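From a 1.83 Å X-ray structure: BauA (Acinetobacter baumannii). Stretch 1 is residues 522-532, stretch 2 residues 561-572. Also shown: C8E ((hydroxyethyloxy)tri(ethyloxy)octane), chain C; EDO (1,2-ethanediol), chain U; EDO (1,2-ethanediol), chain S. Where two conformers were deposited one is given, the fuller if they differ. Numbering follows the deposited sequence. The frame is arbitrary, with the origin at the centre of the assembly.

Stretch 1 (522-532) GTFAHTLSAFE
Stretch 2 561-572: RGIEWSFFGSPI

Strands 524-532 and 561-569 pair antiparallel, their axes 166° apart in direction and 4.6 Å apart at closest approach; the two stretches, 522-532 and 561-572, together bury 1088 Å², both sides summed. CA-CA spacings alternate between about 4.4 Å at non-hydrogen-bonded pairs (Phe524-Gly569 through Glu532-Arg561) and 5.2-5.5 Å at hydrogen-bonded ones (Ala525-Phe568, Thr527-Ser566, Ser529-Glu564, Phe531-Gly562). Phi/psi values stay extended, near -130/140, along 524-532.

Thr523 (-115/-3, chi1 p) precedes the strand; its O accepts from Ser570 N (2.7 Å, 177°), and its OG1 donates to Ser570 O (2.7 Å). Gly569, at 118/-149, leaves no room for a CB, which would lie 2.3 Å from Thr523 O. Phe524 (t, chi2 63°) receives Pro571 CB over its ring face, 3.9 Å from the centroid, while its CZ meets Phe567 CD1 at 3.7 Å.

Ala525 N donates to Phe568 O and Phe568 N to Ala525 O, both 3.0 Å; Ala525 CB lies over the ring of Phe568 (chi1 p), 3.7 Å from its CZ. On the other face His526 (m, chi2 -102°) accepts at ND1 from Trp565 NE1 (3.0 Å, 163°). These rings meet rim to rim with planes 5° apart, which aligns the N-H with the acceptor.

Thr527 (m) exchanges N to Ser566 O (2.8 Å) and Ser566 N to Thr527 O (2.9 Å). Leu528 (t, p) sets CD1 4.0 Å from Trp565 CB (chi1 t). Ser529 (p) repeats the backbone pair with Glu564 (m, t), and its OG donates to Glu564 OE2 across a very short 2.4 Å.

Ala530 CB approaches Ile563 CG1 (m, t) at 4.3 Å. Phe531 (p, chi2 83°) covers Gly562, whose CA sits 3.8 Å from the ring centroid; a CB there would strike Phe531 CZ. Finally, Glu532 (t, t, chi3 -68°) and Arg561 (m, t, t) form a salt bridge, OE1 to NE, 2.7 Å.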

# COMPACT_ATOMS: atom_id res chain seq x y z
N GLY A 522 -13.86 -23.56 -28.26
CA GLY A 522 -14.85 -22.63 -28.79
C GLY A 522 -14.55 -21.19 -28.38
O GLY A 522 -14.26 -20.34 -29.24
N THR A 523 -14.61 -20.93 -27.06
CA THR A 523 -14.32 -19.61 -26.52
C THR A 523 -13.07 -19.65 -25.63
O THR A 523 -12.64 -18.61 -25.12
CB THR A 523 -15.51 -19.04 -25.73
OG1 THR A 523 -15.67 -19.88 -24.59
CG2 THR A 523 -16.79 -18.96 -26.54
N PHE A 524 -12.50 -20.84 -25.45
CA PHE A 524 -11.30 -21.04 -24.66
C PHE A 524 -10.41 -22.05 -25.38
O PHE A 524 -10.90 -23.08 -25.84
CB PHE A 524 -11.66 -21.53 -23.26
CG PHE A 524 -10.58 -21.36 -22.22
CD1 PHE A 524 -10.13 -20.10 -21.88
CD2 PHE A 524 -10.04 -22.46 -21.57
CE1 PHE A 524 -9.15 -19.95 -20.90
CE2 PHE A 524 -9.12 -22.30 -20.54
CZ PHE A 524 -8.67 -21.04 -20.21
N ALA A 525 -9.10 -21.80 -25.37
CA ALA A 525 -8.14 -22.60 -26.13
C ALA A 525 -6.93 -22.93 -25.25
O ALA A 525 -6.55 -22.13 -24.36
CB ALA A 525 -7.73 -21.84 -27.36
N HIS A 526 -6.35 -24.10 -25.51
CA HIS A 526 -5.17 -24.63 -24.83
C HIS A 526 -4.09 -24.99 -25.86
O HIS A 526 -4.41 -25.51 -26.94
CB HIS A 526 -5.49 -25.91 -24.05
CG HIS A 526 -6.44 -25.72 -22.92
ND1 HIS A 526 -6.01 -25.67 -21.60
CD2 HIS A 526 -7.79 -25.70 -22.88
CE1 HIS A 526 -7.07 -25.57 -20.81
NE2 HIS A 526 -8.16 -25.53 -21.58
N THR A 527 -2.82 -24.85 -25.46
CA THR A 527 -1.66 -25.40 -26.18
C THR A 527 -0.79 -26.16 -25.18
O THR A 527 -0.56 -25.68 -24.05
CB THR A 527 -0.85 -24.30 -26.87
OG1 THR A 527 -1.71 -23.56 -27.73
CG2 THR A 527 0.32 -24.83 -27.68
N LEU A 528 -0.37 -27.36 -25.57
CA LEU A 528 0.59 -28.13 -24.82
C LEU A 528 1.73 -28.50 -25.76
O LEU A 528 1.48 -29.12 -26.78
CB LEU A 528 -0.08 -29.38 -24.24
CG LEU A 528 0.86 -30.32 -23.48
CD1 LEU A 528 1.34 -29.67 -22.19
CD2 LEU A 528 0.20 -31.65 -23.17
N SER A 529 2.95 -28.04 -25.47
CA SER A 529 4.08 -28.35 -26.35
C SER A 529 5.35 -28.70 -25.58
O SER A 529 5.56 -28.27 -24.45
CB SER A 529 4.32 -27.26 -27.35
OG SER A 529 4.38 -26.01 -26.73
N ALA A 530 6.17 -29.53 -26.22
CA ALA A 530 7.44 -29.96 -25.72
C ALA A 530 8.49 -29.72 -26.81
O ALA A 530 8.22 -29.91 -28.00
CB ALA A 530 7.38 -31.41 -25.34
N PHE A 531 9.67 -29.27 -26.41
CA PHE A 531 10.68 -28.92 -27.37
C PHE A 531 12.06 -29.27 -26.82
O PHE A 531 12.28 -29.33 -25.62
CB PHE A 531 10.60 -27.43 -27.72
CG PHE A 531 10.87 -26.51 -26.56
CD1 PHE A 531 12.17 -26.18 -26.20
CD2 PHE A 531 9.83 -25.94 -25.86
CE1 PHE A 531 12.41 -25.31 -25.14
CE2 PHE A 531 10.07 -25.08 -24.80
CZ PHE A 531 11.37 -24.75 -24.45
N GLU A 532 12.99 -29.47 -27.75
CA GLU A 532 14.40 -29.51 -27.46
C GLU A 532 15.10 -28.62 -28.49
O GLU A 532 14.87 -28.77 -29.70
CB GLU A 532 14.95 -30.94 -27.51
CG GLU A 532 16.45 -30.99 -27.37
CD GLU A 532 17.04 -32.39 -27.33
OE1 GLU A 532 16.80 -33.10 -26.35
OE2 GLU A 532 17.68 -32.77 -28.32
N ARG A 561 15.53 -27.92 -23.06
CA ARG A 561 14.40 -28.79 -23.15
C ARG A 561 13.28 -28.17 -22.33
O ARG A 561 13.50 -27.73 -21.21
CB ARG A 561 14.72 -30.18 -22.60
CG ARG A 561 15.68 -31.00 -23.45
CD ARG A 561 16.17 -32.25 -22.72
NE ARG A 561 16.88 -33.12 -23.65
CZ ARG A 561 17.67 -34.14 -23.31
NH1 ARG A 561 17.87 -34.46 -22.04
NH2 ARG A 561 18.25 -34.86 -24.26
N GLY A 562 12.06 -28.20 -22.87
CA GLY A 562 10.98 -27.56 -22.19
C GLY A 562 9.64 -28.21 -22.46
O GLY A 562 9.43 -28.87 -23.48
N ILE A 563 8.71 -27.96 -21.53
CA ILE A 563 7.32 -28.30 -21.66
C ILE A 563 6.50 -27.06 -21.30
O ILE A 563 6.79 -26.39 -20.31
CB ILE A 563 6.98 -29.49 -20.75
CG1 ILE A 563 7.74 -30.76 -21.13
CG2 ILE A 563 5.47 -29.72 -20.72
CD1 ILE A 563 7.73 -31.80 -20.04
N GLU A 564 5.48 -26.77 -22.11
CA GLU A 564 4.66 -25.55 -22.02
C GLU A 564 3.18 -25.96 -22.03
O GLU A 564 2.75 -26.65 -22.94
CB GLU A 564 4.92 -24.64 -23.22
CG GLU A 564 6.39 -24.41 -23.58
CD GLU A 564 6.62 -23.97 -25.02
OE1 GLU A 564 7.20 -22.89 -25.24
OE2 GLU A 564 6.21 -24.70 -25.93
N TRP A 565 2.40 -25.50 -21.03
CA TRP A 565 0.95 -25.54 -21.09
C TRP A 565 0.43 -24.12 -20.98
O TRP A 565 0.73 -23.44 -20.01
CB TRP A 565 0.36 -26.43 -19.98
CG TRP A 565 -1.13 -26.34 -19.89
CD1 TRP A 565 -2.02 -26.27 -20.93
CD2 TRP A 565 -1.92 -26.30 -18.69
NE1 TRP A 565 -3.29 -26.14 -20.45
CE2 TRP A 565 -3.27 -26.18 -19.08
CE3 TRP A 565 -1.62 -26.36 -17.32
CZ2 TRP A 565 -4.31 -26.10 -18.16
CZ3 TRP A 565 -2.65 -26.24 -16.41
CH2 TRP A 565 -3.98 -26.13 -16.82
N SER A 566 -0.25 -23.63 -22.02
CA SER A 566 -0.81 -22.29 -21.96
C SER A 566 -2.24 -22.28 -22.51
O SER A 566 -2.70 -23.25 -23.11
CB SER A 566 0.07 -21.29 -22.67
OG SER A 566 0.22 -21.65 -24.01
N PHE A 567 -2.94 -21.18 -22.25
CA PHE A 567 -4.36 -21.09 -22.58
C PHE A 567 -4.74 -19.62 -22.71
O PHE A 567 -4.06 -18.73 -22.17
CB PHE A 567 -5.21 -21.82 -21.54
CG PHE A 567 -4.77 -21.59 -20.11
CD1 PHE A 567 -5.09 -20.41 -19.46
CD2 PHE A 567 -3.94 -22.49 -19.47
CE1 PHE A 567 -4.61 -20.16 -18.19
CE2 PHE A 567 -3.47 -22.24 -18.19
CZ PHE A 567 -3.79 -21.06 -17.57
N PHE A 568 -5.84 -19.37 -23.43
CA PHE A 568 -6.36 -18.02 -23.54
C PHE A 568 -7.86 -18.10 -23.86
O PHE A 568 -8.35 -19.12 -24.35
CB PHE A 568 -5.62 -17.23 -24.62
CG PHE A 568 -5.62 -17.88 -25.98
CD1 PHE A 568 -6.72 -17.77 -26.82
CD2 PHE A 568 -4.51 -18.57 -26.44
CE1 PHE A 568 -6.70 -18.32 -28.09
CE2 PHE A 568 -4.49 -19.12 -27.72
CZ PHE A 568 -5.60 -19.02 -28.53
N GLY A 569 -8.54 -16.98 -23.63
CA GLY A 569 -9.93 -16.83 -24.03
C GLY A 569 -10.83 -16.62 -22.84
O GLY A 569 -10.46 -15.98 -21.86
N SER A 570 -12.07 -17.10 -22.99
CA SER A 570 -13.13 -16.88 -22.03
C SER A 570 -13.69 -18.23 -21.63
O SER A 570 -14.36 -18.88 -22.41
CB SER A 570 -14.20 -15.98 -22.60
OG SER A 570 -15.31 -15.95 -21.72
N PRO A 571 -13.28 -18.79 -20.47
CA PRO A 571 -13.69 -20.13 -20.09
C PRO A 571 -15.16 -20.18 -19.63
O PRO A 571 -15.75 -21.24 -19.64
CB PRO A 571 -12.74 -20.47 -18.94
CG PRO A 571 -12.45 -19.13 -18.31
CD PRO A 571 -12.43 -18.14 -19.46
N ILE A 572 -15.70 -19.02 -19.24
CA ILE A 572 -17.14 -18.86 -18.93
C ILE A 572 -17.51 -17.40 -19.19
O ILE A 572 -16.64 -16.53 -19.19
CB ILE A 572 -17.44 -19.24 -17.47
CG1 ILE A 572 -16.70 -18.31 -16.51
CG2 ILE A 572 -17.13 -20.70 -17.20
CD1 ILE A 572 -16.60 -18.84 -15.11
C1 C8E C . 11.55 -31.68 -19.56
C2 C8E C . 11.45 -31.38 -21.04
C3 C8E C . 10.98 -32.57 -21.88
C4 C8E C . 11.34 -32.43 -23.35
C5 C8E C . 12.10 -33.66 -23.83
C6 C8E C . 12.44 -33.56 -25.31
C7 C8E C . 11.24 -33.07 -26.13
C8 C8E C . 11.47 -33.32 -27.62
O9 C8E C . 10.24 -33.14 -28.31
C10 C8E C . 10.41 -33.23 -29.73
C11 C8E C . 9.97 -34.60 -30.27
O12 C8E C . 10.03 -34.64 -31.71
C13 C8E C . 9.20 -35.64 -32.31
C14 C8E C . 8.94 -35.27 -33.77
O15 C8E C . 9.82 -34.21 -34.20
C16 C8E C . 10.71 -34.62 -35.25
C17 C8E C . 10.61 -33.72 -36.47
O18 C8E C . 9.32 -33.82 -37.11
C19 C8E C . 9.32 -34.74 -38.21
C20 C8E C . 8.06 -34.55 -39.02
O21 C8E C . 7.58 -33.24 -38.70
C1 EDO U . -8.87 -13.40 -23.78
O1 EDO U . -7.84 -14.12 -23.07
C2 EDO U . -8.61 -13.59 -25.27
O2 EDO U . -9.28 -12.61 -26.03
C1 EDO S . 17.12 -30.69 -32.59
O1 EDO S . 17.58 -31.87 -33.26
C2 EDO S . 17.04 -31.02 -31.13
O2 EDO S . 18.34 -31.45 -30.72